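Local coordinates for esterase (Alcaligenes sp., PDB 1QLW), which hydrolyses carboxylic esters, probably by the nucleophilic, acyl-enzyme mechanism common to alpha/beta hydrolases, at residues Gln55-Ala60 with Gly96-Val101; Pro6-Gly11 with Asn305-Ala310; Leu193-Asp198 with Asn219-Thr224. One frame throughout, in Å; residues are numbered along the deposited sequence.

Contact 1. Residues Gln55-Ala60 with Gly96-Val101; sequences QIPQRA and GYSTYV. With SO4 (sulfate ion), chain C.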
# COMPACT_ATOMS: atom_id res chain seq x y z
N GLN A 55 -12.04 -7.46 1.52
CA GLN A 55 -13.37 -6.89 1.76
C GLN A 55 -14.37 -7.99 1.42
O GLN A 55 -14.26 -8.64 0.38
CB GLN A 55 -13.57 -5.61 0.97
CG GLN A 55 -12.72 -4.48 1.54
CD GLN A 55 -12.97 -3.09 1.06
OE1 GLN A 55 -13.45 -2.21 1.79
NE2 GLN A 55 -12.64 -2.88 -0.19
N ILE A 56 -15.36 -8.16 2.30
CA ILE A 56 -16.30 -9.27 2.20
C ILE A 56 -17.71 -8.70 2.18
O ILE A 56 -18.14 -8.09 3.16
CB ILE A 56 -16.16 -10.20 3.43
CG1 ILE A 56 -14.74 -10.71 3.59
CG2 ILE A 56 -17.17 -11.34 3.35
CD1 ILE A 56 -14.39 -11.74 4.58
N PRO A 57 -18.42 -8.85 1.07
CA PRO A 57 -19.80 -8.36 0.98
C PRO A 57 -20.69 -9.26 1.82
O PRO A 57 -20.31 -10.36 2.23
CB PRO A 57 -20.11 -8.42 -0.51
CG PRO A 57 -19.30 -9.58 -0.99
CD PRO A 57 -18.03 -9.55 -0.17
N GLN A 58 -21.94 -8.82 2.02
CA GLN A 58 -22.90 -9.68 2.69
C GLN A 58 -23.21 -10.88 1.81
O GLN A 58 -23.29 -10.77 0.59
CB GLN A 58 -24.19 -8.89 2.96
CG GLN A 58 -23.92 -7.68 3.85
CD GLN A 58 -25.22 -7.11 4.37
OE1 GLN A 58 -26.02 -6.60 3.60
NE2 GLN A 58 -25.39 -7.19 5.68
N ARG A 59 -23.40 -12.05 2.41
CA ARG A 59 -23.78 -13.26 1.69
C ARG A 59 -22.86 -13.48 0.50
O ARG A 59 -23.30 -13.72 -0.62
CB ARG A 59 -25.24 -13.16 1.21
CG ARG A 59 -26.15 -12.85 2.42
CD ARG A 59 -27.57 -13.09 2.02
NE ARG A 59 -27.96 -12.30 0.96
CZ ARG A 59 -28.28 -11.19 1.32
NH1 ARG A 59 -27.87 -10.10 1.92
NH2 ARG A 59 -29.33 -11.60 0.41
N ALA A 60 -21.56 -13.42 0.75
CA ALA A 60 -20.61 -13.47 -0.34
C ALA A 60 -20.69 -14.75 -1.13
O ALA A 60 -20.98 -15.82 -0.59
CB ALA A 60 -19.18 -13.28 0.15
N GLY A 96 -21.13 -8.99 -5.35
CA GLY A 96 -21.26 -10.06 -4.39
C GLY A 96 -20.05 -10.94 -4.18
O GLY A 96 -20.16 -11.98 -3.53
N TYR A 97 -18.90 -10.56 -4.76
CA TYR A 97 -17.68 -11.32 -4.56
C TYR A 97 -16.82 -10.67 -3.47
O TYR A 97 -16.57 -9.48 -3.49
CB TYR A 97 -16.83 -11.32 -5.84
CG TYR A 97 -17.42 -12.18 -6.93
CD1 TYR A 97 -17.08 -13.52 -7.01
CD2 TYR A 97 -18.30 -11.67 -7.87
CE1 TYR A 97 -17.58 -14.36 -7.98
CE2 TYR A 97 -18.81 -12.52 -8.87
CZ TYR A 97 -18.47 -13.85 -8.89
OH TYR A 97 -18.95 -14.72 -9.84
N SER A 98 -16.32 -11.51 -2.58
CA SER A 98 -15.23 -11.10 -1.71
C SER A 98 -13.98 -10.83 -2.53
O SER A 98 -13.74 -11.55 -3.51
CB SER A 98 -14.94 -12.17 -0.68
OG SER A 98 -16.07 -12.31 0.17
N THR A 99 -13.23 -9.82 -2.14
CA THR A 99 -12.03 -9.46 -2.86
C THR A 99 -10.81 -9.48 -1.93
O THR A 99 -10.88 -9.06 -0.77
CB THR A 99 -12.07 -8.07 -3.51
OG1 THR A 99 -12.20 -7.09 -2.49
CG2 THR A 99 -13.20 -8.00 -4.51
N TYR A 100 -9.72 -10.00 -2.46
CA TYR A 100 -8.43 -10.04 -1.78
C TYR A 100 -7.45 -9.33 -2.70
O TYR A 100 -7.13 -9.88 -3.75
CB TYR A 100 -8.00 -11.47 -1.45
CG TYR A 100 -8.84 -12.09 -0.35
CD1 TYR A 100 -10.14 -12.49 -0.56
CD2 TYR A 100 -8.33 -12.24 0.93
CE1 TYR A 100 -10.92 -12.97 0.47
CE2 TYR A 100 -9.09 -12.76 1.96
CZ TYR A 100 -10.39 -13.12 1.73
OH TYR A 100 -11.17 -13.62 2.74
N VAL A 101 -7.06 -8.11 -2.37
CA VAL A 101 -6.24 -7.27 -3.25
C VAL A 101 -4.84 -7.22 -2.64
O VAL A 101 -4.67 -6.73 -1.52
CB VAL A 101 -6.82 -5.87 -3.42
CG1 VAL A 101 -5.90 -5.02 -4.29
CG2 VAL A 101 -8.23 -5.90 -4.02
S SO4 C . -22.81 -12.70 6.05
O1 SO4 C . -23.24 -11.36 5.51
O2 SO4 C . -23.33 -13.64 4.98
O3 SO4 C . -23.39 -13.03 7.36
O4 SO4 C . -21.31 -12.75 5.99

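Contact 2. Residues Pro6-Gly11 with Asn305-Ala310; sequences PKTPAG and NNLQVA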
# COMPACT_ATOMS: atom_id res chain seq x y z
N PRO A 6 -23.05 -1.71 -18.47
CA PRO A 6 -23.86 -1.61 -17.27
C PRO A 6 -23.88 -0.20 -16.70
O PRO A 6 -22.93 0.56 -16.87
CB PRO A 6 -23.17 -2.56 -16.29
CG PRO A 6 -21.73 -2.48 -16.68
CD PRO A 6 -21.73 -2.32 -18.18
N LYS A 7 -24.99 0.13 -16.04
CA LYS A 7 -25.02 1.43 -15.35
C LYS A 7 -24.11 1.26 -14.13
O LYS A 7 -24.00 0.15 -13.60
CB LYS A 7 -26.42 1.81 -14.93
N THR A 8 -23.41 2.32 -13.76
CA THR A 8 -22.58 2.25 -12.56
C THR A 8 -23.48 2.12 -11.34
O THR A 8 -24.40 2.92 -11.15
CB THR A 8 -21.74 3.53 -12.41
OG1 THR A 8 -20.99 3.73 -13.61
CG2 THR A 8 -20.81 3.41 -11.21
N PRO A 9 -23.24 1.11 -10.51
CA PRO A 9 -24.08 0.91 -9.34
C PRO A 9 -24.04 2.14 -8.44
O PRO A 9 -22.97 2.67 -8.18
CB PRO A 9 -23.51 -0.31 -8.66
CG PRO A 9 -22.59 -0.95 -9.63
CD PRO A 9 -22.18 0.09 -10.64
N ALA A 10 -25.20 2.57 -7.98
CA ALA A 10 -25.31 3.74 -7.12
C ALA A 10 -25.54 3.33 -5.67
O ALA A 10 -25.81 2.18 -5.32
CB ALA A 10 -26.48 4.61 -7.59
N GLY A 11 -25.41 4.32 -4.79
CA GLY A 11 -25.66 4.12 -3.38
C GLY A 11 -24.53 3.50 -2.58
O GLY A 11 -23.43 3.26 -3.07
N ASN A 305 -14.81 1.99 -20.30
CA ASN A 305 -15.76 0.89 -20.34
C ASN A 305 -15.30 -0.24 -19.41
O ASN A 305 -15.67 -1.39 -19.62
CB ASN A 305 -15.95 0.37 -21.77
CG ASN A 305 -14.70 -0.32 -22.26
OD1 ASN A 305 -13.59 -0.05 -21.79
ND2 ASN A 305 -14.84 -1.24 -23.20
N ASN A 306 -14.62 0.10 -18.30
CA ASN A 306 -14.12 -0.95 -17.43
C ASN A 306 -15.21 -1.81 -16.85
O ASN A 306 -14.92 -2.99 -16.56
CB ASN A 306 -13.20 -0.39 -16.35
CG ASN A 306 -13.87 0.47 -15.30
OD1 ASN A 306 -14.89 1.10 -15.56
ND2 ASN A 306 -13.27 0.50 -14.11
N LEU A 307 -16.41 -1.31 -16.62
CA LEU A 307 -17.46 -2.15 -16.04
C LEU A 307 -18.07 -3.09 -17.08
O LEU A 307 -18.52 -4.18 -16.72
CB LEU A 307 -18.52 -1.32 -15.33
CG LEU A 307 -17.97 -0.34 -14.28
CD1 LEU A 307 -19.11 0.28 -13.50
CD2 LEU A 307 -16.99 -1.02 -13.33
N GLN A 308 -18.07 -2.69 -18.35
CA GLN A 308 -18.47 -3.57 -19.44
C GLN A 308 -17.50 -4.77 -19.49
O GLN A 308 -17.90 -5.93 -19.63
CB GLN A 308 -18.44 -2.83 -20.77
CG GLN A 308 -18.85 -3.66 -21.97
CD GLN A 308 -18.76 -2.93 -23.28
OE1 GLN A 308 -19.59 -3.19 -24.19
NE2 GLN A 308 -17.81 -2.06 -23.46
N VAL A 309 -16.20 -4.48 -19.39
CA VAL A 309 -15.19 -5.54 -19.39
C VAL A 309 -15.35 -6.41 -18.16
O VAL A 309 -15.31 -7.65 -18.23
CB VAL A 309 -13.78 -4.96 -19.52
CG1 VAL A 309 -12.74 -6.08 -19.47
CG2 VAL A 309 -13.63 -4.13 -20.79
N ALA A 310 -15.56 -5.78 -17.00
CA ALA A 310 -15.76 -6.56 -15.78
C ALA A 310 -16.95 -7.51 -15.90
O ALA A 310 -16.88 -8.66 -15.45
CB ALA A 310 -15.95 -5.64 -14.58

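Contact 3. Residues Leu193-Asp198 with Asn219-Thr224; sequences LAIKLD and NPKGIT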
# COMPACT_ATOMS: atom_id res chain seq x y z
N LEU A 193 -2.18 -18.35 0.18
CA LEU A 193 -3.46 -17.66 0.28
C LEU A 193 -4.61 -18.52 -0.23
O LEU A 193 -5.66 -18.61 0.42
CB LEU A 193 -3.39 -16.33 -0.47
CG LEU A 193 -4.67 -15.49 -0.48
CD1 LEU A 193 -5.11 -15.11 0.92
CD2 LEU A 193 -4.52 -14.26 -1.35
N ALA A 194 -4.42 -19.15 -1.39
CA ALA A 194 -5.49 -20.00 -1.93
C ALA A 194 -5.86 -21.12 -0.98
O ALA A 194 -7.04 -21.47 -0.85
CB ALA A 194 -5.10 -20.52 -3.30
N ILE A 195 -4.85 -21.73 -0.36
CA ILE A 195 -5.09 -22.82 0.59
C ILE A 195 -5.83 -22.29 1.80
O ILE A 195 -6.78 -22.90 2.30
CB ILE A 195 -3.77 -23.50 0.95
CG1 ILE A 195 -3.22 -24.24 -0.29
CG2 ILE A 195 -3.91 -24.45 2.12
CD1 ILE A 195 -1.78 -24.67 -0.15
N LYS A 196 -5.43 -21.13 2.31
CA LYS A 196 -6.08 -20.50 3.46
C LYS A 196 -7.55 -20.26 3.16
O LYS A 196 -8.41 -20.50 4.01
CB LYS A 196 -5.41 -19.17 3.80
CG LYS A 196 -6.12 -18.30 4.82
CD LYS A 196 -5.43 -16.96 5.03
CE LYS A 196 -6.12 -16.04 6.01
NZ LYS A 196 -6.26 -16.61 7.37
N LEU A 197 -7.84 -19.74 1.98
CA LEU A 197 -9.21 -19.41 1.60
C LEU A 197 -10.02 -20.65 1.22
O LEU A 197 -11.24 -20.59 1.25
CB LEU A 197 -9.22 -18.43 0.43
CG LEU A 197 -8.59 -17.06 0.73
CD1 LEU A 197 -8.67 -16.16 -0.49
CD2 LEU A 197 -9.22 -16.40 1.95
N ASP A 198 -9.35 -21.73 0.82
CA ASP A 198 -10.00 -22.94 0.39
C ASP A 198 -10.85 -22.68 -0.84
O ASP A 198 -11.98 -23.13 -0.96
CB ASP A 198 -10.79 -23.61 1.51
CG ASP A 198 -11.19 -25.04 1.18
OD1 ASP A 198 -10.42 -25.72 0.47
OD2 ASP A 198 -12.29 -25.44 1.62
N ASN A 219 1.26 -26.11 -6.71
CA ASN A 219 0.25 -26.77 -5.89
C ASN A 219 -1.12 -26.30 -6.35
O ASN A 219 -1.41 -25.10 -6.25
CB ASN A 219 0.49 -26.40 -4.43
CG ASN A 219 -0.38 -27.17 -3.47
OD1 ASN A 219 -1.37 -27.77 -3.90
ND2 ASN A 219 -0.02 -27.24 -2.19
N PRO A 220 -1.97 -27.17 -6.90
CA PRO A 220 -3.26 -26.74 -7.40
C PRO A 220 -4.28 -26.47 -6.31
O PRO A 220 -5.38 -25.96 -6.61
CB PRO A 220 -3.69 -27.90 -8.28
CG PRO A 220 -3.05 -29.08 -7.64
CD PRO A 220 -1.70 -28.60 -7.14
N LYS A 221 -4.00 -26.81 -5.06
CA LYS A 221 -4.98 -26.72 -4.00
C LYS A 221 -5.50 -25.30 -3.81
O LYS A 221 -4.76 -24.34 -3.67
CB LYS A 221 -4.41 -27.23 -2.68
CG LYS A 221 -5.39 -27.26 -1.52
CD LYS A 221 -4.82 -28.01 -0.33
CE LYS A 221 -5.86 -28.12 0.78
NZ LYS A 221 -7.21 -28.42 0.23
N GLY A 222 -6.82 -25.19 -3.80
CA GLY A 222 -7.50 -23.92 -3.56
C GLY A 222 -7.61 -23.00 -4.75
O GLY A 222 -8.14 -21.88 -4.60
N ILE A 223 -7.14 -23.42 -5.93
CA ILE A 223 -7.22 -22.56 -7.11
C ILE A 223 -8.44 -22.95 -7.92
O ILE A 223 -8.46 -23.98 -8.59
CB ILE A 223 -5.94 -22.63 -7.96
CG1 ILE A 223 -4.75 -22.29 -7.06
CG2 ILE A 223 -6.04 -21.70 -9.16
CD1 ILE A 223 -3.41 -22.37 -7.72
N THR A 224 -9.47 -22.13 -7.88
CA THR A 224 -10.75 -22.48 -8.48
C THR A 224 -10.78 -22.19 -9.96
O THR A 224 -11.35 -22.97 -10.73
CB THR A 224 -11.85 -21.68 -7.74
OG1 THR A 224 -11.73 -21.91 -6.33
CG2 THR A 224 -13.23 -22.06 -8.23
O HOH W 1 -7.45 -25.49 1.38

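Contact 1. Residues Gln55-Ala60 with Gly96-Val101
Gln55 and Thr99 face each other as a hydrogen-bonded antiparallel pair, joining strand 43-57 to strand 99-103 in the central sheet of the alpha/beta-hydrolase fold. Gln55 N gives its hydrogen to Thr99 O at 3.0 Å, in the carbonyl plane, and Thr99 N returns one to Gln55 O, also at 3.0 Å and nearly along the C=O axis. Ser98 turns OG to the side of its backbone N (chi1 -65°), and so short a side chain leaves room for three carbon groups to close in on OG: Ala60 CB at 3.3 Å, Pro57 CD at 3.4 Å and Ile56 CG2 at 3.5 Å. The proline ring lies against the backbone too, its CG 3.5 Å from Gly96 C. Ile56, branched as suits a strand, crosses Tyr100 obliquely, its CD1 ending 4.2 Å from Tyr100 OH.

Gly96 ends helix 88-94 in a Schellman motif; at its phi of 97° a side chain would press on the preceding carbonyl oxygen, so glycine fits. Farther out, Thr99 OG1, lodged between its own N and C (chi1 63°), is hydrogen-bonded to Asp89 OD1 of that helix, while Gln55 OE1 accepts from Gln18 NE2 of the second subunit. Arg59 N donates to two oxygens of a sulfate ion, nearer O2 at 3.0 Å; Ser16 OG also binds this ion, probably from the crystallisation liquor. Two backbone bonds thus set the strand pairing, apolar groups close around the Ser98 hydroxyl and the backbone at Gly96, and the polar side-chain ends of the pair find partners elsewhere, one across the dimer interface.

Contact 2. Residues Pro6-Gly11 with Asn305-Ala310
The N-terminal segment Pro6-Gly11, part of the loop before strand 13-23, runs without regular secondary structure past the first turn of the C-terminal helix 306-319, coming nearest where Pro6 CA stands 6.1 Å from Gln308 CA. Helical bonding within Asn305-Ala310 is already established, with Val309 N bonded to Asn305 O at 3.1 Å and Ala310 N to Asn306 O.

Pro6 meets the helix through CG and CD: CG sits 3.7 Å from Leu307 CB and 3.6 Å from Leu307 O, while CD lies 3.7 Å from Gln308 N. A proline suits this place, being compact and apolar and holding an extended chain. Leu307 also serves the next residues of the tail; CG is anti to its carbonyl carbon (chi1 -54°), and CD1 reaches Thr8 OG1 at 3.9 Å and Pro9 CD at 4.2 Å. Tyr91 of helix 88-94 touches Pro6, Pro9 and Leu307 alike, so the tail lies across two helices. An alanine at Pro6 would probably loosen the tail here, since CG and CD make its closest approaches to Leu307 and Gln308.

No hydrogen bond links the two segments, so their contact rests on apolar and van der Waals packing, in which shape matters more than the direction of any polar group.

Contact 3. Residues Leu193-Asp198 with Asn219-Thr224
The last turns of helix 185-197 come close to a type II beta turn, Pro220 to Ile223, with Ala194 CA 4.7 Å from Gly222 CA. In this alpha/beta-hydrolase sheet, the turn follows helix 211-218 of the beta-alpha-beta crossover that links parallel strands 200-205 and 223-229.

Gly222 takes the third place of the turn, with phi 82°, a position that favours glycine. Here it is doubly apt: a CB would point at the helix and fall only 2.3 Å from Ala194 O. Ala194 meets it with a lone methyl, CB 3.6 Å from Gly222 O and also against Ile223 CG1. Beside it, Ile195 places CG1 against the aliphatic stem of Lys221, 3.9 Å from CG, the two side chains crossing at about a right angle; CD1 goes on to Asn219 ND2. Asn219 shapes the approach to the turn through an Asx turn, in which OD1 accepts from Lys221 N at 3.0 Å, the donor standing above the carbonyl plane.

Toward the exposed side, Asp198 OD1 and Lys221 NZ lie 4.2 Å apart, too far for a salt bridge. One water bridges them: it donates to Asp198 OD1 and to Ile195 O, the latter at 2.8 Å, and weakly accepts from Lys221 NZ.

In the fold
Contact 1 is the buried one, contact 3 is partly buried, and contact 2 lies at the surface, and their chemistry follows. Directional backbone bonds join strand to strand in contact 1; contact 3 sets a helix against a turn through small residues and a bridging water; contact 2 lays the N-terminal tail on the C-terminal helix by apolar touch. Contacts 1 and 3 involve strands of one sheet, and they meet where Tyr100 OH packs 3.5 Å from Leu197 CD2. Contact 2 closes a span of sequence containing both others, yet touches neither. Helix 88-94 still relates it to contact 1, for that helix packs on Thr99 and on Leu307.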